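Local coordinates for protein NH(3)-dependent NAD(+) synthetase (Francisella tularensis subsp. holarctica LVS, PDB 3FIU) that belongs to the NAD synthase family of the HUP clan, an alpha/beta nucleotide-binding fold, here with adenosine monophosphate, pyrophosphate and magnesium bound, at residues I34-S37 with D41-V44; M71-E76 with L188-S193; L169-V174 with V208-I213; E147-Y152 with D214-G219; I88-A93 with N118-L123. All coordinates share one frame; numbering follows the deposited sequence. Where two conformers were deposited one is given.

Contact 1 (I34-S37 with D41-V44). With MG (magnesium ion), chain E; AMP (adenosine monophosphate), chain G; POP (pyrophosphate 2-), chain H.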
# COMPACT_ATOMS: atom_id res chain seq x y z
N ILE A 34 -6.66 10.28 10.26
CA ILE A 34 -5.23 10.25 10.55
C ILE A 34 -4.98 9.31 11.72
O ILE A 34 -5.79 9.25 12.63
CB ILE A 34 -4.70 11.66 10.84
CG1 ILE A 34 -3.17 11.62 10.99
CG2 ILE A 34 -5.32 12.23 12.13
CD1 ILE A 34 -2.53 12.95 10.78
N GLY A 35 -3.90 8.51 11.63
CA GLY A 35 -3.48 7.69 12.77
C GLY A 35 -2.61 8.52 13.73
O GLY A 35 -1.61 9.12 13.30
N LEU A 36 -3.00 8.56 15.00
CA LEU A 36 -2.24 9.33 16.01
C LEU A 36 -1.45 8.43 16.92
O LEU A 36 -2.01 7.67 17.72
CB LEU A 36 -3.17 10.21 16.86
CG LEU A 36 -3.65 11.58 16.45
CD1 LEU A 36 -4.31 12.19 17.68
CD2 LEU A 36 -2.52 12.48 16.00
N SER A 37 -0.12 8.52 16.81
CA SER A 37 0.78 7.66 17.55
C SER A 37 1.19 8.26 18.90
O SER A 37 1.74 7.57 19.73
CB SER A 37 2.04 7.47 16.73
OG SER A 37 2.66 8.73 16.54
N ASP A 41 4.94 14.05 14.42
CA ASP A 41 4.55 14.15 12.98
C ASP A 41 3.05 14.03 12.87
O ASP A 41 2.40 14.85 12.21
CB ASP A 41 5.19 13.04 12.11
CG ASP A 41 6.72 13.09 12.08
OD1 ASP A 41 7.30 14.19 12.19
OD2 ASP A 41 7.31 11.98 11.92
N SER A 42 2.48 13.01 13.52
CA SER A 42 1.03 12.83 13.42
C SER A 42 0.29 13.90 14.22
O SER A 42 -0.80 14.33 13.81
CB SER A 42 0.59 11.42 13.84
OG SER A 42 1.10 11.10 15.14
N ALA A 43 0.89 14.36 15.32
CA ALA A 43 0.29 15.46 16.08
C ALA A 43 0.13 16.73 15.21
O ALA A 43 -0.95 17.37 15.16
CB ALA A 43 1.09 15.74 17.35
N VAL A 44 1.22 17.11 14.55
CA VAL A 44 1.22 18.30 13.68
C VAL A 44 0.23 18.12 12.52
O VAL A 44 -0.60 19.01 12.25
CB VAL A 44 2.67 18.63 13.18
CG1 VAL A 44 2.67 19.71 12.06
CG2 VAL A 44 3.58 19.08 14.37
MG MG E . 7.00 9.90 12.13
P AMP G . 6.59 6.62 13.05
O1P AMP G . 7.14 7.69 12.12
O2P AMP G . 6.96 5.20 12.58
O3P AMP G . 6.74 6.80 14.52
O5' AMP G . 4.98 6.59 12.79
C5' AMP G . 4.49 6.71 11.44
C4' AMP G . 3.00 6.97 11.50
O4' AMP G . 2.27 5.77 11.79
C3' AMP G . 2.59 7.91 12.62
O3' AMP G . 2.81 9.25 12.21
C2' AMP G . 1.10 7.59 12.77
O2' AMP G . 0.31 8.31 11.81
C1' AMP G . 1.06 6.08 12.49
N9 AMP G . 1.11 5.35 13.78
C8 AMP G . 2.19 4.78 14.37
N7 AMP G . 1.86 4.21 15.56
C5 AMP G . 0.54 4.45 15.74
C6 AMP G . -0.45 4.11 16.78
N6 AMP G . -0.07 3.44 17.90
N1 AMP G . -1.71 4.52 16.56
C2 AMP G . -2.11 5.21 15.47
N3 AMP G . -1.26 5.55 14.45
C4 AMP G . 0.04 5.19 14.56
P1 POP H . 5.00 10.16 14.71
O1 POP H . 3.79 11.03 14.92
O2 POP H . 5.23 9.89 13.25
O3 POP H . 4.97 8.84 15.47
O POP H . 6.30 11.01 15.20
P2 POP H . 7.79 10.42 15.18
O4 POP H . 8.20 10.11 13.75
O5 POP H . 8.58 11.59 15.70
O6 POP H . 7.97 9.22 16.09
O HOH W 1 5.81 9.93 10.23
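Leu-36 and Ser-42 have the nearest CA atoms of the two segments, 5.4 Å apart. Residues 34-37 follow on from the course of strand 31-35. Residues 41-44 lie in the first turn of helix 40-51. The sequence from Ser-37 to Ser-42 reads SGGIDS, the PP-loop signature. It turns tightly round the pyrophosphate at the start of the first beta-alpha-beta unit.

Ser-42 is the central side chain. Its CB lies 3.2 Å from Gly-35 O. Its OG sits between the backbone N and the carbonyl carbon (chi1 53°), which brings it to the same phosphate oxygen that its own N-H reaches. POP O1 is thus held by Ser-42 OG at 2.7 Å and by Ser-42 N at 2.8 Å, the latter with an N-H angle of 168°. Ser-42 OG also accepts a weak bond from Ser-37 N. The hydroxyl of Ser-37 goes to another oxygen of the same phosphate, with Ser-37 OG 2.5 Å from POP O3. Below this polar layer, Leu-36 lays its CD2 methyl against Ser-42 O and Ile-34 comes up to the same oxygen with CD1. Gly-35 O takes a bond from AMP O2' at 2.6 Å. Asp-41 faces the ligands: its OD2 binds magnesium at 2.1 Å, while OD1 has Lys-171 and Asn-144 as partners.

The pyrophosphate is therefore gripped by backbone N-H groups and serine hydroxyls at a helix start. The helix dipole would probably add to the attraction. Magnesium ties Asp-41 to oxygens of both AMP and pyrophosphate, and probably offsets part of their negative charge.

Contact 2 (M71-E76 with L188-S193). With MG (magnesium ion), chain F; POP (pyrophosphate 2-), chain H.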
# COMPACT_ATOMS: atom_id res chain seq x y z
N MET A 71 -0.30 6.47 23.81
CA MET A 71 -1.74 6.51 23.66
C MET A 71 -2.32 7.69 24.45
O MET A 71 -3.19 8.39 23.94
CB MET A 71 -2.40 5.22 24.14
CG MET A 71 -3.91 5.19 23.91
SD MET A 71 -4.69 3.82 24.80
CE MET A 71 -4.78 4.60 26.39
N GLN A 72 -1.83 7.90 25.68
CA GLN A 72 -2.35 8.99 26.53
C GLN A 72 -2.09 10.37 25.94
O GLN A 72 -2.96 11.25 25.97
CB GLN A 72 -1.83 8.89 27.99
CG GLN A 72 -2.22 7.56 28.63
CD GLN A 72 -1.72 7.37 30.05
OE1 GLN A 72 -2.50 7.05 30.94
NE2 GLN A 72 -0.40 7.51 30.26
N ASP A 73 -0.89 10.56 25.37
CA ASP A 73 -0.55 11.83 24.72
C ASP A 73 -1.41 12.09 23.48
O ASP A 73 -1.84 13.21 23.23
CB ASP A 73 0.93 11.84 24.33
CG ASP A 73 1.86 12.02 25.52
OD1 ASP A 73 3.10 11.79 25.34
OD2 ASP A 73 1.38 12.33 26.63
N ALA A 74 -1.64 11.04 22.69
CA ALA A 74 -2.54 11.16 21.52
C ALA A 74 -3.96 11.57 21.98
O ALA A 74 -4.60 12.42 21.37
CB ALA A 74 -2.58 9.85 20.75
N LEU A 75 -4.44 10.91 23.03
CA LEU A 75 -5.75 11.22 23.60
C LEU A 75 -5.79 12.65 24.10
O LEU A 75 -6.77 13.35 23.87
CB LEU A 75 -6.08 10.27 24.76
CG LEU A 75 -6.78 8.96 24.41
CD1 LEU A 75 -6.90 8.04 25.65
CD2 LEU A 75 -8.14 9.26 23.77
N GLU A 76 -4.72 13.07 24.76
CA GLU A 76 -4.64 14.46 25.20
C GLU A 76 -4.81 15.45 24.03
O GLU A 76 -5.60 16.40 24.13
CB GLU A 76 -3.34 14.73 25.95
CG GLU A 76 -3.35 16.17 26.51
CD GLU A 76 -2.16 16.49 27.37
OE1 GLU A 76 -1.66 15.57 28.06
OE2 GLU A 76 -1.74 17.66 27.36
N LEU A 188 6.06 17.46 22.13
CA LEU A 188 7.20 18.31 21.72
C LEU A 188 8.54 17.77 22.23
O LEU A 188 9.53 17.82 21.52
CB LEU A 188 7.01 19.76 22.20
CG LEU A 188 5.85 20.59 21.59
CD1 LEU A 188 5.80 22.00 22.17
CD2 LEU A 188 5.91 20.63 20.05
N ASP A 189 8.56 17.27 23.46
CA ASP A 189 9.81 16.96 24.15
C ASP A 189 10.29 15.53 24.01
O ASP A 189 11.47 15.26 24.28
CB ASP A 189 9.70 17.30 25.65
CG ASP A 189 9.55 18.78 25.91
OD1 ASP A 189 9.65 19.59 24.97
OD2 ASP A 189 9.29 19.15 27.08
N LYS A 190 9.39 14.62 23.63
CA LYS A 190 9.73 13.19 23.63
C LYS A 190 10.64 12.84 22.46
O LYS A 190 10.69 13.56 21.47
CB LYS A 190 8.49 12.28 23.65
CG LYS A 190 7.67 12.23 22.38
CD LYS A 190 6.58 11.07 22.41
CE LYS A 190 5.52 11.27 23.49
NZ LYS A 190 4.23 10.54 23.22
N ALA A 191 11.37 11.74 22.60
CA ALA A 191 12.19 11.21 21.51
C ALA A 191 11.31 10.66 20.37
O ALA A 191 10.42 9.82 20.64
CB ALA A 191 13.09 10.07 22.05
N PRO A 192 11.53 11.12 19.12
CA PRO A 192 10.93 10.46 17.94
C PRO A 192 11.17 8.95 17.95
O PRO A 192 12.29 8.50 18.22
CB PRO A 192 11.66 11.13 16.76
CG PRO A 192 11.94 12.53 17.27
CD PRO A 192 12.34 12.28 18.72
N SER A 193 10.12 8.16 17.71
CA SER A 193 10.21 6.72 17.94
C SER A 193 9.14 6.01 17.14
O SER A 193 8.01 6.50 17.04
CB SER A 193 10.01 6.42 19.43
OG SER A 193 9.91 5.03 19.65
MG MG F . 6.44 7.77 16.20
P1 POP H . 5.00 10.16 14.71
O1 POP H . 3.79 11.03 14.92
O2 POP H . 5.23 9.89 13.25
O3 POP H . 4.97 8.84 15.47
O POP H . 6.30 11.01 15.20
P2 POP H . 7.79 10.42 15.18
O4 POP H . 8.20 10.11 13.75
O5 POP H . 8.58 11.59 15.70
O6 POP H . 7.97 9.22 16.09
O HOH W 2 5.14 6.11 16.49
O HOH W 3 6.13 8.19 18.15
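Asp-73 and Lys-190 reach toward each other from opposite directions and meet at one carboxylate oxygen. Asp-73 leaves helix 68-81 with CG beside its backbone N. Lys-190 comes from the loop after helix 185-189. Their CA atoms are 10.4 Å apart, so the lysine chain spans most of the gap. It bends once, at chi3 (64°), and this turn carries the ammonium to the carboxylate. Lys-190 NZ lies 2.7 Å from Asp-73 OD1 in a salt bridge. It comes in on the anti lone pair, on the side away from OD2. Lys-190 CE is also close, at 3.1 Å from the same OD1.

Lys-190 is the first residue to leave helical geometry, and the chain beyond it runs extended to Pro-192 and Ser-193. This loop lines the pyrophosphate pocket of the NAD synthase fold. Ser-193 N donates to POP O6 at 2.9 Å. Ser-193 O binds the second magnesium at 2.2 Å, next to POP O3, POP O6 and two waters. Pro-192 sets its CB 3.3 Å from POP O5.

The ammonium has further partners: Asp-70 OD1 makes a second salt bridge, and Gly-38 O, in the PP-loop, accepts a hydrogen bond. The carboxylate is shared as well. Asn-186 donates to Asp-73 OD1, and Gln-69 is bonded to Asp-73 OD2.

Contact 3 (L169-V174 with V208-I213). With POP (pyrophosphate 2-), chain H.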
# COMPACT_ATOMS: atom_id res chain seq x y z
N LEU A 169 9.07 18.91 4.71
CA LEU A 169 9.60 19.51 5.95
C LEU A 169 10.72 18.74 6.65
O LEU A 169 10.64 17.51 6.83
CB LEU A 169 8.45 19.71 6.96
CG LEU A 169 7.27 20.61 6.59
CD1 LEU A 169 6.19 20.56 7.67
CD2 LEU A 169 7.70 22.04 6.34
N LYS A 170 11.75 19.47 7.09
CA LYS A 170 12.80 18.93 7.95
C LYS A 170 12.18 18.68 9.32
O LYS A 170 11.18 19.30 9.68
CB LYS A 170 13.92 19.95 8.13
CG LYS A 170 14.82 20.13 6.90
CD LYS A 170 15.85 21.26 7.17
CE LYS A 170 15.22 22.63 6.99
NZ LYS A 170 16.05 23.72 7.61
N LYS A 171 12.80 17.80 10.09
CA LYS A 171 12.24 17.45 11.40
C LYS A 171 12.14 18.69 12.32
O LYS A 171 11.14 18.89 13.01
CB LYS A 171 13.06 16.33 12.04
CG LYS A 171 12.41 15.70 13.29
CD LYS A 171 11.20 14.85 12.86
CE LYS A 171 10.58 14.15 14.09
NZ LYS A 171 9.48 13.17 13.64
N SER A 172 13.17 19.54 12.29
CA SER A 172 13.15 20.76 13.07
C SER A 172 11.99 21.67 12.68
O SER A 172 11.42 22.36 13.55
CB SER A 172 14.49 21.51 12.94
OG SER A 172 14.62 22.01 11.62
N GLN A 173 11.62 21.68 11.40
CA GLN A 173 10.48 22.47 10.96
C GLN A 173 9.16 21.86 11.41
O GLN A 173 8.21 22.59 11.71
CB GLN A 173 10.49 22.66 9.44
CG GLN A 173 11.61 23.58 8.98
CD GLN A 173 11.84 23.54 7.49
OE1 GLN A 173 11.60 22.52 6.82
NE2 GLN A 173 12.35 24.66 6.95
N VAL A 174 9.09 20.53 11.45
CA VAL A 174 7.92 19.86 12.04
C VAL A 174 7.76 20.29 13.52
O VAL A 174 6.66 20.66 13.96
CB VAL A 174 8.00 18.33 11.89
CG1 VAL A 174 6.81 17.63 12.63
CG2 VAL A 174 8.02 17.95 10.37
N VAL A 208 22.12 8.12 13.38
CA VAL A 208 22.33 9.47 12.86
C VAL A 208 21.22 10.33 13.41
O VAL A 208 20.09 9.85 13.56
CB VAL A 208 22.44 9.50 11.31
CG1 VAL A 208 21.14 9.06 10.62
CG2 VAL A 208 22.86 10.85 10.81
N THR A 209 21.53 11.57 13.77
CA THR A 209 20.56 12.43 14.43
C THR A 209 19.70 13.14 13.40
O THR A 209 20.08 13.28 12.22
CB THR A 209 21.24 13.51 15.32
OG1 THR A 209 21.96 14.42 14.48
CG2 THR A 209 22.17 12.89 16.34
N TYR A 210 18.52 13.58 13.82
CA TYR A 210 17.70 14.38 12.92
C TYR A 210 18.38 15.66 12.52
O TYR A 210 18.17 16.14 11.40
CB TYR A 210 16.29 14.65 13.47
CG TYR A 210 15.37 13.45 13.29
CD1 TYR A 210 15.02 12.62 14.38
CD2 TYR A 210 14.87 13.12 12.01
CE1 TYR A 210 14.18 11.48 14.19
CE2 TYR A 210 14.04 12.02 11.82
CZ TYR A 210 13.69 11.21 12.91
OH TYR A 210 12.85 10.13 12.68
N GLN A 211 19.19 16.24 13.41
CA GLN A 211 19.86 17.49 13.06
C GLN A 211 20.83 17.26 11.90
O GLN A 211 20.89 18.07 10.96
CB GLN A 211 20.58 18.13 14.25
CG GLN A 211 20.94 19.62 13.99
CD GLN A 211 19.73 20.44 13.52
OE1 GLN A 211 18.69 20.49 14.20
NE2 GLN A 211 19.85 21.08 12.35
N GLU A 212 21.54 16.14 11.96
CA GLU A 212 22.43 15.70 10.87
C GLU A 212 21.67 15.46 9.58
O GLU A 212 22.07 15.97 8.53
CB GLU A 212 23.25 14.48 11.28
CG GLU A 212 24.39 14.85 12.22
CD GLU A 212 25.01 13.67 12.94
OE1 GLU A 212 24.28 12.75 13.37
OE2 GLU A 212 26.25 13.65 13.08
N ILE A 213 20.56 14.71 9.64
CA ILE A 213 19.79 14.50 8.41
C ILE A 213 19.28 15.83 7.86
O ILE A 213 19.35 16.08 6.66
CB ILE A 213 18.62 13.46 8.58
CG1 ILE A 213 19.13 12.11 9.13
CG2 ILE A 213 17.85 13.27 7.26
CD1 ILE A 213 18.02 11.26 9.77
P1 POP H . 5.00 10.16 14.71
O1 POP H . 3.79 11.03 14.92
O2 POP H . 5.23 9.89 13.25
O3 POP H . 4.97 8.84 15.47
O POP H . 6.30 11.01 15.20
P2 POP H . 7.79 10.42 15.18
O4 POP H . 8.20 10.11 13.75
O5 POP H . 8.58 11.59 15.70
O6 POP H . 7.97 9.22 16.09
O HOH W 4 10.61 11.47 11.85
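Lys-171 lies across the ring of Tyr-210 on its way to the pyrophosphate. The two residues open their helices, 171-180 and 210-218, and their CA atoms are 6.4 Å apart. Lys-171 CB comes first, 3.7 Å from Tyr-210 CD2, near the base of the ring. CG follows, placed opposite the backbone N (chi1 -169°). It sits over one face, offset toward the rim, 4.0 Å from the Tyr-210 centroid in a CH-pi contact. The chain then bends at chi2 (71°), so that CD passes over CD2 and CE2 of the ring. CE approaches POP O5. At the tip, Lys-171 NZ donates to POP O5 at 2.7 Å, and more weakly to POP O4.

The ammonium is 5.2 Å from the ring centroid, so any cation-pi attraction is weak at most. A water links the two side chains instead. It accepts from Lys-171 NZ at 2.7 Å and donates to Tyr-210 OH at 2.7 Å. The phenol also bonds to Asp-202.

Lys-170 stands at the N-cap position of helix 171-180. At the other helix, Thr-209 and Glu-212 form a capping box: Glu-212 N donates to Thr-209 OG1, and Thr-209 N to Glu-212 OE1 at 3.0 Å. Asp-214 accepts from the backbone N of Lys-171 and of Ser-172, tying the start of helix 171-180 to helix 210-218. Lys-171 belongs to the pyrophosphate pocket, and Tyr-210 lies against its stem as a second-shell residue.

Contact 4 (E147-Y152 with D214-G219). With MG (magnesium ion), chain E.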
# COMPACT_ATOMS: atom_id res chain seq x y z
N GLU A 147 12.17 11.21 7.16
CA GLU A 147 11.65 9.85 6.98
C GLU A 147 11.59 9.46 5.51
O GLU A 147 12.03 8.35 5.14
CB GLU A 147 10.28 9.70 7.64
CG GLU A 147 10.30 10.14 9.06
CD GLU A 147 8.90 10.27 9.67
OE1 GLU A 147 8.74 9.76 10.78
OE2 GLU A 147 7.98 10.82 9.04
N TRP A 148 11.08 10.35 4.68
CA TRP A 148 11.01 10.10 3.25
C TRP A 148 12.42 9.77 2.66
O TRP A 148 12.65 8.69 2.08
CB TRP A 148 10.32 11.26 2.52
CG TRP A 148 9.75 10.79 1.20
CD1 TRP A 148 10.18 11.12 -0.06
CD2 TRP A 148 8.67 9.85 1.02
NE1 TRP A 148 9.42 10.46 -1.01
CE2 TRP A 148 8.49 9.68 -0.37
CE3 TRP A 148 7.83 9.15 1.91
CZ2 TRP A 148 7.50 8.84 -0.90
CZ3 TRP A 148 6.84 8.29 1.37
CH2 TRP A 148 6.70 8.15 -0.02
N TYR A 149 13.36 10.68 2.85
CA TYR A 149 14.72 10.47 2.35
C TYR A 149 15.40 9.21 2.88
O TYR A 149 16.12 8.51 2.14
CB TYR A 149 15.62 11.70 2.61
CG TYR A 149 16.90 11.64 1.80
CD1 TYR A 149 16.95 12.15 0.50
CD2 TYR A 149 18.04 11.03 2.31
CE1 TYR A 149 18.14 12.07 -0.27
CE2 TYR A 149 19.24 10.95 1.56
CZ TYR A 149 19.26 11.46 0.28
OH TYR A 149 20.44 11.37 -0.45
N MET A 150 15.20 8.92 4.16
CA MET A 150 15.86 7.78 4.78
C MET A 150 15.09 6.48 4.46
O MET A 150 15.54 5.38 4.81
CB MET A 150 15.95 7.99 6.28
CG MET A 150 16.75 9.24 6.69
SD MET A 150 18.51 8.90 6.42
CE MET A 150 18.89 7.90 7.86
N GLY A 151 13.95 6.61 3.79
CA GLY A 151 12.99 5.50 3.69
C GLY A 151 12.65 4.88 5.05
O GLY A 151 12.47 3.65 5.14
N TYR A 152 12.55 5.70 6.10
CA TYR A 152 12.19 5.20 7.43
C TYR A 152 10.66 5.20 7.56
O TYR A 152 10.06 6.04 8.29
CB TYR A 152 12.86 5.99 8.59
CG TYR A 152 12.86 5.23 9.92
CD1 TYR A 152 13.68 5.62 10.98
CD2 TYR A 152 12.03 4.12 10.12
CE1 TYR A 152 13.67 4.92 12.21
CE2 TYR A 152 12.01 3.42 11.34
CZ TYR A 152 12.83 3.82 12.38
OH TYR A 152 12.79 3.10 13.57
N ASP A 214 18.79 16.72 8.74
CA ASP A 214 18.22 17.98 8.31
C ASP A 214 19.32 18.83 7.63
O ASP A 214 19.10 19.44 6.59
CB ASP A 214 17.69 18.81 9.49
CG ASP A 214 16.30 18.35 9.99
OD1 ASP A 214 15.67 17.46 9.38
OD2 ASP A 214 15.84 18.95 11.00
N ASP A 215 20.47 18.92 8.29
CA ASP A 215 21.62 19.67 7.70
C ASP A 215 21.96 19.10 6.30
O ASP A 215 22.11 19.85 5.33
CB ASP A 215 22.81 19.56 8.63
CG ASP A 215 22.67 20.43 9.88
OD1 ASP A 215 23.54 20.32 10.76
OD2 ASP A 215 21.70 21.21 9.97
N PHE A 216 22.04 17.77 6.18
CA PHE A 216 22.30 17.17 4.87
C PHE A 216 21.26 17.63 3.84
O PHE A 216 21.60 18.12 2.77
CB PHE A 216 22.38 15.65 4.97
CG PHE A 216 22.47 14.96 3.63
CD1 PHE A 216 23.69 14.90 2.94
CD2 PHE A 216 21.35 14.37 3.06
CE1 PHE A 216 23.78 14.26 1.70
CE2 PHE A 216 21.43 13.72 1.84
CZ PHE A 216 22.65 13.68 1.15
N LEU A 217 19.97 17.55 4.18
CA LEU A 217 18.94 17.94 3.24
C LEU A 217 19.09 19.41 2.84
O LEU A 217 18.73 19.79 1.73
CB LEU A 217 17.52 17.66 3.80
CG LEU A 217 17.15 16.19 4.06
CD1 LEU A 217 15.79 16.08 4.79
CD2 LEU A 217 17.15 15.34 2.78
N ASP A 218 19.63 20.22 3.74
CA ASP A 218 19.80 21.65 3.49
C ASP A 218 21.10 21.95 2.69
O ASP A 218 21.34 23.11 2.31
CB ASP A 218 19.89 22.39 4.84
CG ASP A 218 18.55 22.93 5.31
OD1 ASP A 218 17.58 23.00 4.52
OD2 ASP A 218 18.49 23.31 6.50
N GLY A 219 21.93 20.94 2.47
CA GLY A 219 23.24 21.20 1.84
C GLY A 219 24.21 21.85 2.80
O GLY A 219 24.94 22.79 2.43
MG MG E . 7.00 9.90 12.13
O HOH W 1 5.81 9.93 10.23
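Tyr-149 packs on Phe-216 and Leu-217 behind the magnesium site, where the ends of helices 145-150 and 210-218 come together. Each helix closes in a Schellman motif, at Gly-151 and Gly-219, both with positive phi.

Tyr-149 points toward helix 210-218 with CG anti to the backbone N (chi1 -166°). The base of its ring meets Leu-217, with CD2 of the leucine 3.8 Å from Tyr-149 CG. These two side chains slide past each other in opposite directions. The far end of the ring meets Phe-216. Tyr-149 OH lies at the edge of the Phe-216 ring, near its plane, 3.4 Å from CE2. The rings are oblique, with planes at 58° and centroids 5.4 Å apart. Helix 224-235 adds to the cluster: Ile-230 touches both aromatic residues, and His-234 stacks on Tyr-149.

Glu-147, two residues before Tyr-149, leaves the same helix on another side. Its OE1 binds magnesium at 2.2 Å. Its OE2 accepts from water 1 at 2.6 Å, and that water is itself a ligand of the metal. Asp-41 supplies a second carboxylate to the ion.

One short helix thus has two kinds of chemistry. Toward helix 210-218 it makes mostly apolar van der Waals contacts, with the Tyr-149 hydroxyl at the Phe-216 ring edge. Its other side is ionic, and the carboxylate engages the metal both directly and through a water, which probably limits its rotation.

Contact 5 (I88-A93 with N118-L123)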
# COMPACT_ATOMS: atom_id res chain seq x y z
N ILE A 88 -8.46 1.71 19.15
CA ILE A 88 -8.69 0.29 18.82
C ILE A 88 -7.38 -0.49 18.91
O ILE A 88 -6.42 -0.18 18.20
CB ILE A 88 -9.31 0.12 17.41
CG1 ILE A 88 -10.67 0.82 17.33
CG2 ILE A 88 -9.43 -1.37 17.04
CD1 ILE A 88 -11.14 1.09 15.93
N SER A 89 -7.35 -1.51 19.77
CA SER A 89 -6.17 -2.37 19.82
C SER A 89 -6.07 -3.17 18.53
O SER A 89 -7.05 -3.80 18.10
CB SER A 89 -6.21 -3.35 20.98
OG SER A 89 -5.03 -4.16 20.98
N ILE A 90 -4.88 -3.18 17.93
CA ILE A 90 -4.65 -3.96 16.72
C ILE A 90 -4.14 -5.33 17.09
O ILE A 90 -3.86 -6.16 16.21
CB ILE A 90 -3.68 -3.22 15.71
CG1 ILE A 90 -2.24 -3.18 16.26
CG2 ILE A 90 -4.21 -1.84 15.41
CD1 ILE A 90 -1.19 -2.80 15.22
N GLN A 91 -4.03 -5.59 18.40
CA GLN A 91 -3.41 -6.84 18.83
C GLN A 91 -4.15 -8.12 18.37
O GLN A 91 -3.51 -9.06 17.91
CB GLN A 91 -3.09 -6.84 20.36
CG GLN A 91 -2.09 -7.93 20.82
CD GLN A 91 -0.69 -7.71 20.25
OE1 GLN A 91 -0.29 -6.57 20.02
NE2 GLN A 91 0.04 -8.80 20.00
N PRO A 92 -5.49 -8.18 18.53
CA PRO A 92 -6.23 -9.38 18.03
C PRO A 92 -6.01 -9.67 16.55
O PRO A 92 -5.73 -10.83 16.17
CB PRO A 92 -7.71 -9.01 18.27
CG PRO A 92 -7.67 -8.06 19.40
CD PRO A 92 -6.39 -7.25 19.24
N ALA A 93 -6.14 -8.65 15.72
CA ALA A 93 -5.91 -8.80 14.30
C ALA A 93 -4.45 -9.17 14.01
O ALA A 93 -4.17 -10.07 13.18
CB ALA A 93 -6.30 -7.53 13.58
N ASN A 118 6.50 -4.00 10.38
CA ASN A 118 5.90 -3.72 9.07
C ASN A 118 4.45 -4.21 8.96
O ASN A 118 3.61 -3.54 8.37
CB ASN A 118 6.74 -4.33 7.96
CG ASN A 118 8.02 -3.55 7.68
OD1 ASN A 118 8.16 -2.39 8.06
ND2 ASN A 118 8.95 -4.20 6.99
N ALA A 119 4.18 -5.40 9.50
CA ALA A 119 2.81 -5.94 9.52
C ALA A 119 1.89 -5.03 10.31
O ALA A 119 0.75 -4.75 9.90
CB ALA A 119 2.79 -7.31 10.12
N GLN A 120 2.36 -4.55 11.46
CA GLN A 120 1.52 -3.66 12.28
C GLN A 120 1.26 -2.35 11.56
O GLN A 120 0.15 -1.82 11.63
CB GLN A 120 2.09 -3.43 13.67
CG GLN A 120 2.17 -4.72 14.46
CD GLN A 120 2.73 -4.59 15.88
OE1 GLN A 120 2.62 -5.52 16.69
NE2 GLN A 120 3.31 -3.46 16.17
N ALA A 121 2.25 -1.83 10.84
CA ALA A 121 2.03 -0.57 10.11
C ALA A 121 0.99 -0.74 9.00
O ALA A 121 0.22 0.15 8.73
CB ALA A 121 3.35 -0.07 9.50
N ARG A 122 0.98 -1.89 8.34
CA ARG A 122 0.04 -2.17 7.28
C ARG A 122 -1.36 -2.43 7.87
O ARG A 122 -2.33 -2.07 7.25
CB ARG A 122 0.53 -3.38 6.50
CG ARG A 122 1.84 -3.04 5.73
CD ARG A 122 2.40 -4.26 5.01
NE ARG A 122 3.62 -3.81 4.30
CZ ARG A 122 4.81 -4.39 4.36
NH1 ARG A 122 4.96 -5.55 5.00
NH2 ARG A 122 5.85 -3.83 3.71
N LEU A 123 -1.43 -3.06 9.03
CA LEU A 123 -2.73 -3.12 9.71
C LEU A 123 -3.30 -1.72 9.98
O LEU A 123 -4.50 -1.47 9.75
CB LEU A 123 -2.63 -3.87 11.03
CG LEU A 123 -2.70 -5.39 10.94
CD1 LEU A 123 -2.50 -5.94 12.34
CD2 LEU A 123 -4.04 -5.84 10.35
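Leu-123, which packs on Ile-90 and Ala-93, has the shortest polar bond here, a routine helix bond from Leu-123 N to Ala-119 O at 2.9 Å. On the other side, the turn into helix 91-100 is capped by Ser-89, whose OG accepts from Gln-91 N at 3.1 Å. The contact between the segments is apolar.

Ile-90 carries much of it. Its CG1 stands between the backbone N and the carbonyl carbon (chi1 70°), and CD1 is thereby sent toward helix 113-135. Ile-90 CD1 touches Gln-120 CB at 3.7 Å and Gln-120 CG at 3.9 Å. The two side chains cross at about a right angle. Gln-120 is extended, so its methylenes take this contact while the side chain continues toward the loop at Ser-63 and Asn-65. Leu-123, about one turn further along the helix, takes the other part of the contact. Its CD1 lies 4.1 Å from both Ile-90 O and Ala-93 C, and its CD2 is 4.3 Å from Ala-93 CB. Tyr-94 also touches Gln-120 and Leu-123.

Gln-91 OE1 bonds to Asp-64 N, joining this corner to the loop after strand 56-60. Met-126 of the second subunit touches Ala-119 and Leu-123. In this arrangement the turn after strand 84-87 and the start of helix 91-100 pack on helix 113-135, which also contacts the second subunit of the NAD synthase dimer.

In the fold
Contacts 1, 3 and 5 are buried, contact 2 is partly so, and contact 4 lies at the surface. Contacts 1, 2 and 3 all touch the same pyrophosphate. Contact 4 shares one magnesium and a water with contact 1, and the Asp-41 to Lys-171 salt bridge ties contact 1 to contact 3. Contacts 3 and 4 both use helix 210-218 and are linked by a salt bridge from Lys-170 to Asp-218. Chemistry follows distance from the ligands more than burial: contacts 1 to 3 carry polar, ligand-bound groups, while the packing of 4 and 5 is mostly apolar. Contacts 3 and 5 lie on opposite sides of the chain's centre, about 28 Å apart between their own centres.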